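Local coordinates for putative ABC transporter, ATP-binding protein ComA (Streptococcus mutans, PDB 3K8U) that is a putative ATP-binding ABC transporter of the ComA type, here represented by its C39-family peptidase domain with a papain-like fold, at residues 9-12 against 16-19; 73-78 against 129-134. All coordinates share one frame; numbering follows the deposited sequence.

Contact 1 (9-12 against 16-19); sequences VPQI and DCGP
Gln11 lies across the start of helix 17-28, with its carboxamide beside the backbone and side chain of Cys17. Its CG sits between the backbone N and the carbonyl carbon (chi1 69°), and the chain then runs out extended, carrying the amide past Asp16 to the helix start. Gln11 OE1 stands 3.8 Å from Cys17 CB and 3.9 Å from Cys17 SG, so the oxygen lies alongside the CB-SG bond. The other branch, NE2, comes within 3.6 Å of Cys17 N without bonding to it. Its hydrogen bond goes instead to the carbonyl of Asp13, with a weak one to that of Thr14; the loop between the segments thereby helps to set the rotation of the amide. Cys17 SG is turned anti to its own backbone N (chi1 -163°), on the first residue of the helix, and the cysteine side chain also touches His96 of strand 93-104. A glutamine and a histidine gathered round a cysteine at the start of a helix are consistent with the active-site layout of papain-like clan CA peptidases. Nearer the loop, Gln11 CB and Asp16 CB approach to 4.1 Å. A water bridges the segments beside them, accepting from Ile12 N at 2.8 Å and donating to Asp16 OD2 at 2.7 Å. OD1 forms a salt bridge with Arg39 of helix 35-41; water and arginine may help offset the nearby Asp13 carboxylate.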
# COMPACT_ATOMS: atom_id res chain seq x y z
N VAL A 9 3.73 5.82 6.87
CA VAL A 9 3.09 5.88 8.18
C VAL A 9 3.03 4.42 8.63
O VAL A 9 2.33 3.60 8.03
CB VAL A 9 1.67 6.46 8.09
CG1 VAL A 9 1.01 6.44 9.47
CG2 VAL A 9 1.71 7.89 7.56
N PRO A 10 3.83 4.06 9.65
CA PRO A 10 3.85 2.68 10.14
C PRO A 10 2.64 2.33 11.00
O PRO A 10 1.95 3.20 11.51
CB PRO A 10 5.14 2.64 10.96
CG PRO A 10 5.22 4.02 11.53
CD PRO A 10 4.82 4.90 10.36
N GLN A 11 2.35 1.03 11.08
CA GLN A 11 1.25 0.56 11.90
C GLN A 11 1.79 0.25 13.30
O GLN A 11 3.00 0.15 13.50
CB GLN A 11 0.65 -0.72 11.31
CG GLN A 11 1.56 -1.95 11.40
CD GLN A 11 1.00 -3.16 10.69
OE1 GLN A 11 1.53 -3.60 9.68
NE2 GLN A 11 -0.09 -3.72 11.23
N ILE A 12 0.89 0.15 14.27
CA ILE A 12 1.24 -0.21 15.64
C ILE A 12 0.38 -1.43 15.94
O ILE A 12 0.91 -2.50 16.26
CB ILE A 12 0.97 0.93 16.65
CG1 ILE A 12 1.80 2.17 16.28
CG2 ILE A 12 1.34 0.47 18.06
CD1 ILE A 12 1.52 3.39 17.15
N ASP A 16 -3.89 -2.84 11.58
CA ASP A 16 -3.81 -1.56 10.87
C ASP A 16 -2.95 -1.40 9.62
O ASP A 16 -2.64 -0.27 9.25
CB ASP A 16 -3.45 -0.44 11.86
CG ASP A 16 -4.57 -0.16 12.85
OD1 ASP A 16 -5.74 -0.39 12.52
OD2 ASP A 16 -4.26 0.33 13.96
N CYS A 17 -2.60 -2.49 8.94
CA CYS A 17 -1.78 -2.34 7.74
C CYS A 17 -2.49 -1.55 6.64
O CYS A 17 -1.87 -0.74 5.96
CB CYS A 17 -1.33 -3.70 7.20
SG CYS A 17 0.06 -3.54 6.05
N GLY A 18 -3.79 -1.79 6.49
CA GLY A 18 -4.58 -1.09 5.48
C GLY A 18 -4.61 0.41 5.75
O GLY A 18 -4.32 1.22 4.86
N PRO A 19 -5.03 0.81 6.96
CA PRO A 19 -5.08 2.23 7.31
C PRO A 19 -3.70 2.87 7.13
O PRO A 19 -3.60 4.00 6.66
CB PRO A 19 -5.48 2.19 8.79
CG PRO A 19 -6.40 1.03 8.84
CD PRO A 19 -5.70 -0.01 7.99
O HOH W 1 -1.70 1.14 14.44

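Contact 2 (73-78 against 129-134)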
# COMPACT_ATOMS: atom_id res chain seq x y z
N THR A 73 5.77 -7.17 -15.05
CA THR A 73 6.14 -6.32 -16.19
C THR A 73 5.71 -4.88 -15.92
O THR A 73 6.17 -3.95 -16.57
CB THR A 73 5.48 -6.78 -17.51
OG1 THR A 73 4.06 -6.57 -17.44
CG2 THR A 73 5.77 -8.25 -17.78
N LEU A 74 4.82 -4.72 -14.94
CA LEU A 74 4.34 -3.41 -14.54
C LEU A 74 5.52 -2.49 -14.23
O LEU A 74 5.53 -1.32 -14.62
CB LEU A 74 3.46 -3.55 -13.29
CG LEU A 74 2.83 -2.29 -12.71
CD1 LEU A 74 1.80 -1.73 -13.70
CD2 LEU A 74 2.18 -2.61 -11.37
N PHE A 75 6.55 -3.04 -13.60
CA PHE A 75 7.72 -2.27 -13.22
C PHE A 75 8.68 -1.90 -14.35
O PHE A 75 9.61 -1.11 -14.15
CB PHE A 75 8.43 -2.96 -12.04
CG PHE A 75 7.52 -3.19 -10.87
CD1 PHE A 75 7.11 -2.12 -10.08
CD2 PHE A 75 7.01 -4.45 -10.60
CE1 PHE A 75 6.19 -2.30 -9.04
CE2 PHE A 75 6.10 -4.65 -9.57
CZ PHE A 75 5.69 -3.57 -8.78
N ASP A 76 8.42 -2.43 -15.54
CA ASP A 76 9.24 -2.14 -16.71
C ASP A 76 8.60 -1.04 -17.57
O ASP A 76 9.14 -0.66 -18.61
CB ASP A 76 9.44 -3.40 -17.56
CG ASP A 76 10.23 -4.47 -16.83
OD1 ASP A 76 11.08 -4.12 -15.99
OD2 ASP A 76 10.00 -5.66 -17.11
N TYR A 77 7.44 -0.56 -17.13
CA TYR A 77 6.71 0.50 -17.82
C TYR A 77 7.21 1.84 -17.27
O TYR A 77 6.91 2.21 -16.13
CB TYR A 77 5.21 0.32 -17.58
CG TYR A 77 4.31 1.36 -18.19
CD1 TYR A 77 4.24 1.55 -19.58
CD2 TYR A 77 3.49 2.15 -17.38
CE1 TYR A 77 3.37 2.48 -20.14
CE2 TYR A 77 2.62 3.08 -17.93
CZ TYR A 77 2.56 3.25 -19.30
OH TYR A 77 1.67 4.15 -19.83
N ASN A 78 7.99 2.55 -18.08
CA ASN A 78 8.60 3.82 -17.66
C ASN A 78 7.67 4.97 -17.27
O ASN A 78 8.09 5.90 -16.59
CB ASN A 78 9.62 4.28 -18.70
CG ASN A 78 10.78 3.30 -18.85
OD1 ASN A 78 11.09 2.54 -17.94
ND2 ASN A 78 11.43 3.33 -20.01
N SER A 129 7.07 -13.27 -5.25
CA SER A 129 6.61 -14.42 -4.48
C SER A 129 5.47 -14.10 -3.50
O SER A 129 4.61 -14.94 -3.27
CB SER A 129 7.77 -15.07 -3.71
OG SER A 129 8.77 -15.54 -4.60
N GLU A 130 5.46 -12.88 -2.95
CA GLU A 130 4.43 -12.47 -1.99
C GLU A 130 3.22 -11.76 -2.59
O GLU A 130 2.11 -11.84 -2.06
CB GLU A 130 5.04 -11.51 -0.95
CG GLU A 130 6.25 -12.04 -0.18
CD GLU A 130 6.84 -11.00 0.77
OE1 GLU A 130 7.67 -11.39 1.61
OE2 GLU A 130 6.48 -9.80 0.68
N TRP A 131 3.44 -11.04 -3.69
CA TRP A 131 2.40 -10.25 -4.36
C TRP A 131 1.27 -11.05 -5.02
O TRP A 131 1.52 -11.97 -5.81
CB TRP A 131 3.08 -9.34 -5.38
CG TRP A 131 2.21 -8.29 -6.04
CD1 TRP A 131 1.18 -7.59 -5.48
CD2 TRP A 131 2.36 -7.78 -7.37
NE1 TRP A 131 0.70 -6.65 -6.37
CE2 TRP A 131 1.41 -6.76 -7.54
CE3 TRP A 131 3.23 -8.09 -8.43
CZ2 TRP A 131 1.30 -6.03 -8.73
CZ3 TRP A 131 3.12 -7.37 -9.60
CH2 TRP A 131 2.16 -6.35 -9.74
N THR A 132 0.03 -10.68 -4.70
CA THR A 132 -1.14 -11.33 -5.28
C THR A 132 -1.40 -10.81 -6.69
O THR A 132 -2.21 -11.38 -7.43
CB THR A 132 -2.43 -11.06 -4.47
OG1 THR A 132 -2.75 -9.66 -4.53
CG2 THR A 132 -2.26 -11.48 -3.01
N GLY A 133 -0.72 -9.73 -7.05
CA GLY A 133 -0.92 -9.11 -8.35
C GLY A 133 -1.84 -7.90 -8.23
O GLY A 133 -1.90 -7.07 -9.14
N LEU A 134 -2.54 -7.78 -7.10
CA LEU A 134 -3.44 -6.66 -6.89
C LEU A 134 -2.69 -5.37 -6.59
O LEU A 134 -1.81 -5.33 -5.71
CB LEU A 134 -4.42 -6.94 -5.74
CG LEU A 134 -5.41 -5.80 -5.45
CD1 LEU A 134 -6.41 -5.68 -6.59
CD2 LEU A 134 -6.15 -6.06 -4.14
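Trp131 NE1 donates to Leu134 O over 2.9 Å in a fairly straight bond. The acceptor lies close to the plane of the indole, whereas the donor stands well above the plane of the carbonyl group. This bond helps to fix the rotation of the indole and satisfies its polar edge, leaving the six-membered ring to meet the segment 73-78. Gly133, at a positive phi (100°) that suits glycine, lies over one face of the indole near its rim, with CA 3.4 Å above the plane. In the same corner Leu134 N donates to Thr132 OG1 over 3.2 Å, closing an ST turn.

The contact with 73-78 is entirely apolar. Trp131 CG is anti to the backbone N (chi1 -171°), which sends the far rim of the indole toward the 3-10 turn. There two consecutive residues receive neighbouring ring carbons: Leu74 CD2 lies 4.1 Å from Trp131 CH2, and Phe75 CE2 lies 4.0 Å from Trp131 CZ3. The leucine runs roughly perpendicular to the tryptophan side chain, whereas Phe75 and Trp131 reach past one another from opposing backbones. The two rings meet obliquely, their planes at 53°. Phe127 of helix 124-130 also meets the Trp131 ring, and Leu74 and Phe75 both rest on Phe84. Trp131 thus joins the exit of helix 124-130 to the 3-10 turn in the connection between strands 63-69 and 84-90, an apolar junction beside the antiparallel sheet of this papain-like domain.

In the fold
Contact 1 is complete by residue 19, well before contact 2 begins at residue 73. The two lie on opposite sides of the chain's centre, with centres about 22 Å apart and nearest atoms about 10 Å apart. Contact 1 sits where the start of helix 17-28 faces strand 93-104, at the boundary between the helical and sheet parts. In contact 2 the turn after strand 63-69 meets Trp131, just past the end of helix 124-130. Both share the six-stranded antiparallel sheet: strand 93-104 reaches contact 1, its neighbour 84-90 lies beside contact 2, and 129-134 leads into strand 134-140. One contact thus lies at the probable active site, the other is apolar packing away from it.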